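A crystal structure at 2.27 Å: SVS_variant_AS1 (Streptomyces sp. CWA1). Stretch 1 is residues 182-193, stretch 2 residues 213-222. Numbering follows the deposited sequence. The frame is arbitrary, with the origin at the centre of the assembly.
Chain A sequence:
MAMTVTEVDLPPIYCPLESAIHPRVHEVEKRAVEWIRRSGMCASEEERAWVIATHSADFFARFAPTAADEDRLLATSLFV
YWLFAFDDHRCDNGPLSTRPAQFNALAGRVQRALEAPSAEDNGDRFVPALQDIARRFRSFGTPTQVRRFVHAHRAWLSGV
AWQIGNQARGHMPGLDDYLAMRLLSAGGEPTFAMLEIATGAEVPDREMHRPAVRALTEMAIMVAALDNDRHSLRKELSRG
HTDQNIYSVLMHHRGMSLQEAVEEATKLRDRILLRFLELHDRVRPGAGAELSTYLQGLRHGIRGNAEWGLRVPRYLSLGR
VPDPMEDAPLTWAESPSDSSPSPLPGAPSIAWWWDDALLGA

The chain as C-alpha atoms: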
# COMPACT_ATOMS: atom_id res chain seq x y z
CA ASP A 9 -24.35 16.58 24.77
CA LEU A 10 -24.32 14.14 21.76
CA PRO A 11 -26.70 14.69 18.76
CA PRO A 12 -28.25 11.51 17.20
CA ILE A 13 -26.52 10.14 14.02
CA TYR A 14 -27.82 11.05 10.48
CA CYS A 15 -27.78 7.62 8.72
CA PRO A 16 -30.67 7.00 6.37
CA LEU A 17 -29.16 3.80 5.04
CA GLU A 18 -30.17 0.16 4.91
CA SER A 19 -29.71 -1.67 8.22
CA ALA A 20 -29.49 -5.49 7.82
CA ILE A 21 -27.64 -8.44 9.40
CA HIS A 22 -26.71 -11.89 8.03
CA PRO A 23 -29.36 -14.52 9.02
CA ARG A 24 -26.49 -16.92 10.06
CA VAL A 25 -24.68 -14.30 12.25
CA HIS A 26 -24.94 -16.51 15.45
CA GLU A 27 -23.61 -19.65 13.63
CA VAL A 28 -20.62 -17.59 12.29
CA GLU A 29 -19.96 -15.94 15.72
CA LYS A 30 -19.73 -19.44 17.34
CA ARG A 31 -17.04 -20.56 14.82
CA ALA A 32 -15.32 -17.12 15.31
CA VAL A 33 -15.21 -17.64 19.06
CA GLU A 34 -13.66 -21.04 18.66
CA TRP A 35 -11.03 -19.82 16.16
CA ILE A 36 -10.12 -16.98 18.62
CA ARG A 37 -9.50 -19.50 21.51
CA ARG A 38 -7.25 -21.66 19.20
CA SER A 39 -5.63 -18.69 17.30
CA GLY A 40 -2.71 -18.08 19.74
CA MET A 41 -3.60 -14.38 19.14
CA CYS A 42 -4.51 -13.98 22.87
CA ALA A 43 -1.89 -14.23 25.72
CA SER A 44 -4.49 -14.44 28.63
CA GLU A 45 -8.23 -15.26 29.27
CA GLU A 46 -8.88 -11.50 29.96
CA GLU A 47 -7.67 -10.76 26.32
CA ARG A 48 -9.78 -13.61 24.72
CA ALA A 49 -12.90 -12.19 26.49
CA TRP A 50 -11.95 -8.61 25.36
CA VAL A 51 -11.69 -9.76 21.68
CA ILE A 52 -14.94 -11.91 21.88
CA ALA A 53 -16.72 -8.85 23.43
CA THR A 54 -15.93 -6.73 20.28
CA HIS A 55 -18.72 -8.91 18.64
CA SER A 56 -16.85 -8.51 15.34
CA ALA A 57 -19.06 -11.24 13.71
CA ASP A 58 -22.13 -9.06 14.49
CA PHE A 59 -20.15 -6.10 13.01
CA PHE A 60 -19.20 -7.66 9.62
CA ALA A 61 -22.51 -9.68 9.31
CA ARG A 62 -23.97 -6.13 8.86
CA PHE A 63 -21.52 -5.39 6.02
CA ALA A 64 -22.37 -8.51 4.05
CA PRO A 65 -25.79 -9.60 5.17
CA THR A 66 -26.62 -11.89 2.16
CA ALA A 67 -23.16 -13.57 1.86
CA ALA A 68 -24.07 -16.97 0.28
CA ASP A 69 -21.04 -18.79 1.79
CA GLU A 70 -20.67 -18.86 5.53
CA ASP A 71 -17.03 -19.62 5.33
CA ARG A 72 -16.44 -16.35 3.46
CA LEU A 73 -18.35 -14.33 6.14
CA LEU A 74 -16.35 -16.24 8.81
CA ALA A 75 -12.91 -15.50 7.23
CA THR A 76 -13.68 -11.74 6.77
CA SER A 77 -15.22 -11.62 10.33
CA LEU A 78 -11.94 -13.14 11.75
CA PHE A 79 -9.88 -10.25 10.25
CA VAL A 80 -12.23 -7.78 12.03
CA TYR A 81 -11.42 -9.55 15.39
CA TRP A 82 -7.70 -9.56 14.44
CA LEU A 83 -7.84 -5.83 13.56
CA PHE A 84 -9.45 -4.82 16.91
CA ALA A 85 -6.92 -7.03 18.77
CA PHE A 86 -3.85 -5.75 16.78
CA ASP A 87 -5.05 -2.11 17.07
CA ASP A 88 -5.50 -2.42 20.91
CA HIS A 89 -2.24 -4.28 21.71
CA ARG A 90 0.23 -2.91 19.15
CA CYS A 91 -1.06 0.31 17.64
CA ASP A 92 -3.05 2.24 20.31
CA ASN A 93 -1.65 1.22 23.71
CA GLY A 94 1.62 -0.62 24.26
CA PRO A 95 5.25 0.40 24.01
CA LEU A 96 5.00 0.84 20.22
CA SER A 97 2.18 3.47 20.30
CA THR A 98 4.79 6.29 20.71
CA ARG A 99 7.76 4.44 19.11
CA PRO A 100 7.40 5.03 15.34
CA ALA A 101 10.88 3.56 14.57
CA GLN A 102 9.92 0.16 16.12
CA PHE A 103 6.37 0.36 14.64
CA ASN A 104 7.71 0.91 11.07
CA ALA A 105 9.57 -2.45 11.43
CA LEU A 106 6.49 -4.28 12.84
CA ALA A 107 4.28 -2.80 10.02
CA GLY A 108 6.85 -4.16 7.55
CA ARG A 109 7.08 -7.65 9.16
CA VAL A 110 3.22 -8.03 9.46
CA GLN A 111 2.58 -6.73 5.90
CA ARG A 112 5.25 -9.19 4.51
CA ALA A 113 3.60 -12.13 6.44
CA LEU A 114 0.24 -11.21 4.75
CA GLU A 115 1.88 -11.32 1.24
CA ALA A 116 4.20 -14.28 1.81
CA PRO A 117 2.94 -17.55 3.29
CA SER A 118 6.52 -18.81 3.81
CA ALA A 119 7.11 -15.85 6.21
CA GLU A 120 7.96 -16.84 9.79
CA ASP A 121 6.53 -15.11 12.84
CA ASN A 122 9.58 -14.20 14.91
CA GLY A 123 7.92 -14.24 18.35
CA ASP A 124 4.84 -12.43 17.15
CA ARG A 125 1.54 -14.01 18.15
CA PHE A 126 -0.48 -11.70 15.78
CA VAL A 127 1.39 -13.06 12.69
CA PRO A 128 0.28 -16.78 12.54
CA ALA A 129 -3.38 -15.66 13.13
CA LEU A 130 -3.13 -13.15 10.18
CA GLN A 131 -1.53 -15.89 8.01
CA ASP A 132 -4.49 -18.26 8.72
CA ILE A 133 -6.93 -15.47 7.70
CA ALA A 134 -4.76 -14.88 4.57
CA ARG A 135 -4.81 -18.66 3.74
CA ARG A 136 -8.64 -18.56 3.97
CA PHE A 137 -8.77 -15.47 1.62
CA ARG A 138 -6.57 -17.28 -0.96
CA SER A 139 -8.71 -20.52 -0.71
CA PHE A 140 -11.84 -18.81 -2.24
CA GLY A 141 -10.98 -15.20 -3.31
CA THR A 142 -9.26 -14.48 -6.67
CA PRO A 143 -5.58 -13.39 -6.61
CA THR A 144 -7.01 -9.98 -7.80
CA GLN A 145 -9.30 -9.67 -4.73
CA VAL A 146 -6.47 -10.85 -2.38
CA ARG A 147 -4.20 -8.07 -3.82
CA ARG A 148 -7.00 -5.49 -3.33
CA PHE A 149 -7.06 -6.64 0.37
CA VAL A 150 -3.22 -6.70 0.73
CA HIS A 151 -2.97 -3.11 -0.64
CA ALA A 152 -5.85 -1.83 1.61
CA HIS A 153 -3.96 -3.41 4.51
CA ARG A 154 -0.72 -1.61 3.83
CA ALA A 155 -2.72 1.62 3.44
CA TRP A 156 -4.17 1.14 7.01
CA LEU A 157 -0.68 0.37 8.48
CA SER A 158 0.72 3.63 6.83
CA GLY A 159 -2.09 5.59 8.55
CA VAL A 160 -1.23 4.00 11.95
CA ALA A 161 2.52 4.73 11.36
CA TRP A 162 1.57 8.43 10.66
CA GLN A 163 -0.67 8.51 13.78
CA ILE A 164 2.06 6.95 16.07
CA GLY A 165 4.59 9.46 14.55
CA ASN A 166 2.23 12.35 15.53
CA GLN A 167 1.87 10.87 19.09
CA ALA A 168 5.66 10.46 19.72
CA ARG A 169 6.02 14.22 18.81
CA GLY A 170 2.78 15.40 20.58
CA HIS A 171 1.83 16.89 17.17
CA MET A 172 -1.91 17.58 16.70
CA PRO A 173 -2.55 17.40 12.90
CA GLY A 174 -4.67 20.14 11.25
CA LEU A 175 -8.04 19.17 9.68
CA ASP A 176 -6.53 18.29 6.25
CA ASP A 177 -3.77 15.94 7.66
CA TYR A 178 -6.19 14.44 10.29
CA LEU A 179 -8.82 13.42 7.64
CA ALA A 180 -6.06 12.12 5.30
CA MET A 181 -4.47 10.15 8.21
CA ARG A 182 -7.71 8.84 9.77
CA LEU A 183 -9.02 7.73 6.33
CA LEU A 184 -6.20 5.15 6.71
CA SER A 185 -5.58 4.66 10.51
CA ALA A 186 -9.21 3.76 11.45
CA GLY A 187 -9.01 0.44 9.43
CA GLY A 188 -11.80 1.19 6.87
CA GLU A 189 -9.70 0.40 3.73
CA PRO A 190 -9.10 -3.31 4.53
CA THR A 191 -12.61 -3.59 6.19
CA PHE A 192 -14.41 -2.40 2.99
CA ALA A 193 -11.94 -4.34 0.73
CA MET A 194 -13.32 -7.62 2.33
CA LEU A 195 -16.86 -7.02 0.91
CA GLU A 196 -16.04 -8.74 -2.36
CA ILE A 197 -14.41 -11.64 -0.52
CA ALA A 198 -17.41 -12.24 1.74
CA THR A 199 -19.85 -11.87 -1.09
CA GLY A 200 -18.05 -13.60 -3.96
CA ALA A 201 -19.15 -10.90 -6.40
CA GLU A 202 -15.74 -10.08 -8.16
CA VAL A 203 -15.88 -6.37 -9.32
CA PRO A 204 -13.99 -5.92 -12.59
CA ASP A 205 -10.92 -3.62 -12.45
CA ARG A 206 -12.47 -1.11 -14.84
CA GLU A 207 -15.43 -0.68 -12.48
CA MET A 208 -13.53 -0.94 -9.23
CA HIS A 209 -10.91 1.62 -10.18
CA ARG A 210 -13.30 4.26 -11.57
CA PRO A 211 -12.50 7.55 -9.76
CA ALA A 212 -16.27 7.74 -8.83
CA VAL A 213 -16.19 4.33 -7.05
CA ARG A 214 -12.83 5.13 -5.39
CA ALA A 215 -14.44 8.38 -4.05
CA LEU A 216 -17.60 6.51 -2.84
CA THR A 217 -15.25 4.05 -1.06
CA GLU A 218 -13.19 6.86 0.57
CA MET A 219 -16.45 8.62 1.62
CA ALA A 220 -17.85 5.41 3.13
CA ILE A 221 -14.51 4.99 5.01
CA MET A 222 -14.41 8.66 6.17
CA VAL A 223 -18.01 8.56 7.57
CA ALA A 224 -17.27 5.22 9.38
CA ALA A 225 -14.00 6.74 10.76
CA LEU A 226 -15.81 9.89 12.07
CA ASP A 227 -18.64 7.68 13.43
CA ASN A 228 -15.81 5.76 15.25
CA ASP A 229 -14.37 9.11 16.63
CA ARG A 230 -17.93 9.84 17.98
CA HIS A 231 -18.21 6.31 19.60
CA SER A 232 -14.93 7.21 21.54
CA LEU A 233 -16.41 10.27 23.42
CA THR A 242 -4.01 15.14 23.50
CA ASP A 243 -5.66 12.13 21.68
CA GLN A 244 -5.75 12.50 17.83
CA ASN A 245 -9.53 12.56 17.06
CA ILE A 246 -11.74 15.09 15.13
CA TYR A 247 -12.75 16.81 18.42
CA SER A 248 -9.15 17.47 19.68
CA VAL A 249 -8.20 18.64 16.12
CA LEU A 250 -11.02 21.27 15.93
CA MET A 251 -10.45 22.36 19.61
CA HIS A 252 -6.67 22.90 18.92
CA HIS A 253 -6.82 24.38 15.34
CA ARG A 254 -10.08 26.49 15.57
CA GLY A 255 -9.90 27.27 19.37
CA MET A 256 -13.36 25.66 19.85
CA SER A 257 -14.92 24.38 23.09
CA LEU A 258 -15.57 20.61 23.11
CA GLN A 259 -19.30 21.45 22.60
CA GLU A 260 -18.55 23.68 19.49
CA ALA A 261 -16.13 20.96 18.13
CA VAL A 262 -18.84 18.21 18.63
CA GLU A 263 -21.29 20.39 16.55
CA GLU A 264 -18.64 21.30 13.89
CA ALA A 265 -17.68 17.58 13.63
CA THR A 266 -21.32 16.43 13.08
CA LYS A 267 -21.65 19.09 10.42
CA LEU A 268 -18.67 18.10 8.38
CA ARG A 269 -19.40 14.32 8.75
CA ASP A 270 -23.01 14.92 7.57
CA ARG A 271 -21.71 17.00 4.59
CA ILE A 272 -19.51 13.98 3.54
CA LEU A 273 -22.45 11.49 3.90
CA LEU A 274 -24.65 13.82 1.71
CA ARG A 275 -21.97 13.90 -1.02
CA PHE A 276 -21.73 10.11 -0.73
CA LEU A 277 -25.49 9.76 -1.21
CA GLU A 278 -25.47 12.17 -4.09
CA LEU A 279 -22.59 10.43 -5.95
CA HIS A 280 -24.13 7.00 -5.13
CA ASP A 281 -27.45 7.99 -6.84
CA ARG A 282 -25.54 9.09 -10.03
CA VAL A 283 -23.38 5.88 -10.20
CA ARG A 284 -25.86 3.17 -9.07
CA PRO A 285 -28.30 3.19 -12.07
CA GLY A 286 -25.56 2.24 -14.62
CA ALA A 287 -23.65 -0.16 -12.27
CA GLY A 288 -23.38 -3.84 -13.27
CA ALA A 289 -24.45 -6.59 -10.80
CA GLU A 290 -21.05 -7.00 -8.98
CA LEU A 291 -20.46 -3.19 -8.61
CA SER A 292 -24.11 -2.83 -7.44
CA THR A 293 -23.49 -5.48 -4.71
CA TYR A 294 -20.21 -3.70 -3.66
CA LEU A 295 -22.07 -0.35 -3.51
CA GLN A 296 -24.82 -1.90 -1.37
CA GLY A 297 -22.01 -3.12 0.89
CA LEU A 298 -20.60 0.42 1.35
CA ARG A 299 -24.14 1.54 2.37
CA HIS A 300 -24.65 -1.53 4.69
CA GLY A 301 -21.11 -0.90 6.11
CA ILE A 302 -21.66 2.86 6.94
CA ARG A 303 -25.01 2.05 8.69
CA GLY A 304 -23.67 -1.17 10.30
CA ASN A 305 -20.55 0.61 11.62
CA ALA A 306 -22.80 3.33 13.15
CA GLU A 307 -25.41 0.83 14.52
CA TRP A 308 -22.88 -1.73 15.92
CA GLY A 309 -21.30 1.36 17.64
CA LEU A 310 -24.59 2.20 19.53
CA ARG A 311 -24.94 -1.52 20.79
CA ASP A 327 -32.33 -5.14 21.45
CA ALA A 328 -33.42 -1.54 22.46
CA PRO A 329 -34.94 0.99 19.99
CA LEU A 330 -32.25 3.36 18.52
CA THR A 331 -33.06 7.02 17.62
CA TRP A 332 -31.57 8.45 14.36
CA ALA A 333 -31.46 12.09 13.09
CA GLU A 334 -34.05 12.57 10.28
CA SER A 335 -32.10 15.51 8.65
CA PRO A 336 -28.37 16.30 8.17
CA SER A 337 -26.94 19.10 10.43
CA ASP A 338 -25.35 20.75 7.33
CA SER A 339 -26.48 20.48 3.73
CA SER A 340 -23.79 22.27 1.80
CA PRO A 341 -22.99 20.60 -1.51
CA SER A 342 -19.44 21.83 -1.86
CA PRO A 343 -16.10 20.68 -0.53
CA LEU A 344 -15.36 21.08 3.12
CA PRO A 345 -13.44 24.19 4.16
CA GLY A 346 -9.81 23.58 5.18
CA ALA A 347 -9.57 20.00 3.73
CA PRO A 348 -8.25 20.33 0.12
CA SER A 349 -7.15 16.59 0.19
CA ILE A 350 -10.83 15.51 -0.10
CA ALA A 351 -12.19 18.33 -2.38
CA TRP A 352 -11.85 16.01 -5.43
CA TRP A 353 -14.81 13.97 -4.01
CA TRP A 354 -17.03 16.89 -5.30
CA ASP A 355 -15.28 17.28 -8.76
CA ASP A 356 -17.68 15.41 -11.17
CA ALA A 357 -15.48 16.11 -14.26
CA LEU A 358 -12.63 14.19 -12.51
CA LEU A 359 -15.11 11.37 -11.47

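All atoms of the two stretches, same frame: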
# COMPACT_ATOMS: atom_id res chain seq x y z
N ARG A 182 -6.64 9.62 9.13
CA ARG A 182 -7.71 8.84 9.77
C ARG A 182 -8.45 8.01 8.71
O ARG A 182 -8.97 6.94 9.04
CB ARG A 182 -8.57 9.84 10.52
CG ARG A 182 -9.65 9.22 11.39
CD ARG A 182 -9.06 8.46 12.56
NE ARG A 182 -10.17 7.97 13.35
CZ ARG A 182 -10.15 6.86 14.06
NH1 ARG A 182 -9.07 6.09 14.08
NH2 ARG A 182 -11.23 6.51 14.73
N LEU A 183 -8.50 8.50 7.48
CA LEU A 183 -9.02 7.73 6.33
C LEU A 183 -8.31 6.38 6.33
O LEU A 183 -8.94 5.38 6.04
CB LEU A 183 -8.72 8.55 5.08
CG LEU A 183 -9.32 8.12 3.74
CD1 LEU A 183 -10.85 8.09 3.75
CD2 LEU A 183 -8.83 9.10 2.67
N LEU A 184 -7.04 6.37 6.71
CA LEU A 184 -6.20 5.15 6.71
C LEU A 184 -6.21 4.46 8.08
O LEU A 184 -6.36 3.22 8.10
CB LEU A 184 -4.80 5.60 6.29
CG LEU A 184 -4.67 6.16 4.88
CD1 LEU A 184 -3.20 6.38 4.53
CD2 LEU A 184 -5.32 5.22 3.85
N SER A 185 -5.96 5.20 9.17
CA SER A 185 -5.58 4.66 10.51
C SER A 185 -6.77 3.99 11.20
O SER A 185 -6.54 3.14 12.09
CB SER A 185 -5.01 5.72 11.38
OG SER A 185 -5.98 6.70 11.66
N ALA A 186 -7.99 4.34 10.82
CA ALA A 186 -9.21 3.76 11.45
C ALA A 186 -9.54 2.37 10.88
O ALA A 186 -10.42 1.79 11.43
CB ALA A 186 -10.39 4.70 11.33
N GLY A 187 -8.84 1.84 9.87
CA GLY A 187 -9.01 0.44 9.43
C GLY A 187 -10.14 0.18 8.42
O GLY A 187 -10.47 -1.04 8.17
N GLY A 188 -10.67 1.24 7.81
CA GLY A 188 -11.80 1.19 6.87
C GLY A 188 -11.39 0.64 5.51
O GLY A 188 -12.24 0.05 4.86
N GLU A 189 -10.15 0.88 5.07
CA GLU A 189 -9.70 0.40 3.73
C GLU A 189 -9.78 -1.11 3.69
O GLU A 189 -10.47 -1.64 2.82
CB GLU A 189 -8.31 0.91 3.35
CG GLU A 189 -8.34 2.36 2.92
CD GLU A 189 -8.90 2.68 1.55
OE1 GLU A 189 -9.35 1.77 0.84
OE2 GLU A 189 -8.85 3.86 1.18
N PRO A 190 -9.06 -1.85 4.55
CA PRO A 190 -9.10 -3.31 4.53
C PRO A 190 -10.45 -3.89 4.98
O PRO A 190 -10.76 -4.96 4.54
CB PRO A 190 -7.94 -3.66 5.47
CG PRO A 190 -7.92 -2.53 6.45
CD PRO A 190 -8.13 -1.34 5.57
N THR A 191 -11.23 -3.18 5.82
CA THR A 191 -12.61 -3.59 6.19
C THR A 191 -13.51 -3.65 4.94
O THR A 191 -14.16 -4.70 4.68
CB THR A 191 -13.21 -2.70 7.29
OG1 THR A 191 -12.35 -2.75 8.41
CG2 THR A 191 -14.58 -3.13 7.73
N PHE A 192 -13.54 -2.56 4.17
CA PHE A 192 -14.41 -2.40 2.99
C PHE A 192 -13.89 -3.30 1.85
O PHE A 192 -14.71 -3.82 1.05
CB PHE A 192 -14.55 -0.91 2.69
CG PHE A 192 -15.57 -0.23 3.57
CD1 PHE A 192 -16.92 -0.48 3.41
CD2 PHE A 192 -15.20 0.58 4.62
CE1 PHE A 192 -17.88 0.13 4.21
CE2 PHE A 192 -16.15 1.19 5.43
CZ PHE A 192 -17.49 0.97 5.22
N ALA A 193 -12.57 -3.53 1.80
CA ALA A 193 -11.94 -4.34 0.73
C ALA A 193 -12.28 -5.83 0.95
O ALA A 193 -11.96 -6.59 0.07
CB ALA A 193 -10.43 -4.14 0.69
N VAL A 213 -16.06 5.47 -7.98
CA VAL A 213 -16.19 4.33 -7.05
C VAL A 213 -15.11 4.43 -5.97
O VAL A 213 -15.38 4.12 -4.80
CB VAL A 213 -16.08 3.00 -7.81
CG1 VAL A 213 -16.03 1.81 -6.86
CG2 VAL A 213 -17.23 2.86 -8.79
N ARG A 214 -13.90 4.82 -6.35
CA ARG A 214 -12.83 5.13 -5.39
C ARG A 214 -13.34 6.20 -4.41
O ARG A 214 -13.14 6.06 -3.18
CB ARG A 214 -11.60 5.54 -6.20
CG ARG A 214 -10.33 5.60 -5.39
CD ARG A 214 -9.95 4.21 -4.90
NE ARG A 214 -9.39 4.47 -3.63
CZ ARG A 214 -9.60 3.80 -2.54
NH1 ARG A 214 -10.36 2.72 -2.54
NH2 ARG A 214 -8.98 4.21 -1.44
N ALA A 215 -13.95 7.27 -4.91
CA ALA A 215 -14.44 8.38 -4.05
C ALA A 215 -15.59 7.89 -3.16
O ALA A 215 -15.63 8.27 -1.98
CB ALA A 215 -14.85 9.56 -4.87
N LEU A 216 -16.47 7.04 -3.67
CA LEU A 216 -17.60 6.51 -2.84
C LEU A 216 -16.99 5.66 -1.74
O LEU A 216 -17.48 5.71 -0.63
CB LEU A 216 -18.55 5.66 -3.71
CG LEU A 216 -19.50 6.46 -4.59
CD1 LEU A 216 -20.22 5.54 -5.58
CD2 LEU A 216 -20.53 7.21 -3.74
N THR A 217 -15.91 4.94 -2.03
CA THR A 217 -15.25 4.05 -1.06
C THR A 217 -14.60 4.92 0.03
O THR A 217 -14.81 4.65 1.26
CB THR A 217 -14.28 3.09 -1.76
OG1 THR A 217 -14.96 2.28 -2.72
CG2 THR A 217 -13.59 2.20 -0.75
N GLU A 218 -13.84 5.93 -0.38
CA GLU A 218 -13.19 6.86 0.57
C GLU A 218 -14.27 7.51 1.44
O GLU A 218 -14.08 7.58 2.66
CB GLU A 218 -12.32 7.82 -0.21
CG GLU A 218 -11.01 7.21 -0.68
CD GLU A 218 -9.92 8.23 -0.92
OE1 GLU A 218 -10.25 9.44 -0.94
OE2 GLU A 218 -8.73 7.82 -1.10
N MET A 219 -15.41 7.89 0.87
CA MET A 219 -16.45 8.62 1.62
C MET A 219 -17.04 7.66 2.64
O MET A 219 -17.24 8.08 3.82
CB MET A 219 -17.52 9.19 0.68
CG MET A 219 -16.98 10.45 0.02
SD MET A 219 -18.13 11.51 -0.80
CE MET A 219 -18.19 10.69 -2.40
N ALA A 220 -17.30 6.43 2.22
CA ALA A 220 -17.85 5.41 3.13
C ALA A 220 -16.89 5.28 4.31
O ALA A 220 -17.35 5.23 5.47
CB ALA A 220 -18.05 4.12 2.40
N ILE A 221 -15.59 5.21 4.00
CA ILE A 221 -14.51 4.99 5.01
C ILE A 221 -14.44 6.19 5.94
O ILE A 221 -14.34 5.98 7.15
CB ILE A 221 -13.17 4.69 4.31
CG1 ILE A 221 -13.21 3.31 3.68
CG2 ILE A 221 -11.98 4.83 5.25
CD1 ILE A 221 -12.05 3.05 2.76
N MET A 222 -14.56 7.40 5.41
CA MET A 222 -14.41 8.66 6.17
C MET A 222 -15.60 8.82 7.11
O MET A 222 -15.39 9.24 8.24
CB MET A 222 -14.29 9.87 5.24
CG MET A 222 -13.82 11.14 5.96
SD MET A 222 -12.10 11.04 6.55
CE MET A 222 -11.31 11.64 5.07
O HOH W 1 -7.53 6.17 0.64

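The most unusual feature of this contact is a pair of carboxylates brought close together in a largely buried setting: Glu189 OE2 lies 4.6 Å from Glu218 OE2. Two elements offset the repulsion. Arg214 NH2 donates to Glu189 OE2 at 2.6 Å with an N-H...O angle of 142°, a hydrogen-bonded salt bridge in which the acceptor lies at the guanidinium edge, near its plane. The same nitrogen, Arg214 NH2, also makes a long salt bridge of 3.6 Å with Glu218 OE2, one turn further along its own helix. Water 1 completes the arrangement, donating to Glu189 OE2 and to Glu218 OE2, each at 2.7 Å, so that the two acids share a bridging solvent molecule.

Beside this polar cluster, Ile221 is the apolar centre. Its side chain (chi1 m, chi2 t) enters a hole formed by Leu183, Gly188, Glu189 and Phe192. Ile221 CG2 is 3.2 Å from Leu183 O, Ile221 CD1 is 3.4 Å from Glu189 CD, and Ile221 CG1 is 3.5 Å from Phe192 CD2, an approach oblique to the ring.

The lack of a side chain at Gly188 matters here. Gly188 CA and Ile221 CA are 5.0 Å apart, and an ideal CB on Gly188 would point toward the other helix and fall 2.7 Å from Ile221 CG2, a clash. Gly187 differs: its positive phi (85°) by itself favours glycine, while an ideal CB there would meet nothing of the second stretch within 5.5 Å.

Leu183 extends the apolar surface. Its CA-to-CB bond points sideways, yet its end comes nearer, placing Leu183 CD1 3.8 Å from Met222 CE and 3.4 Å from Glu218 O. The helix that starts at Gly188 runs at 116° to the helix of the second stretch, N-to-C, with the axes 9.7 Å apart at closest approach.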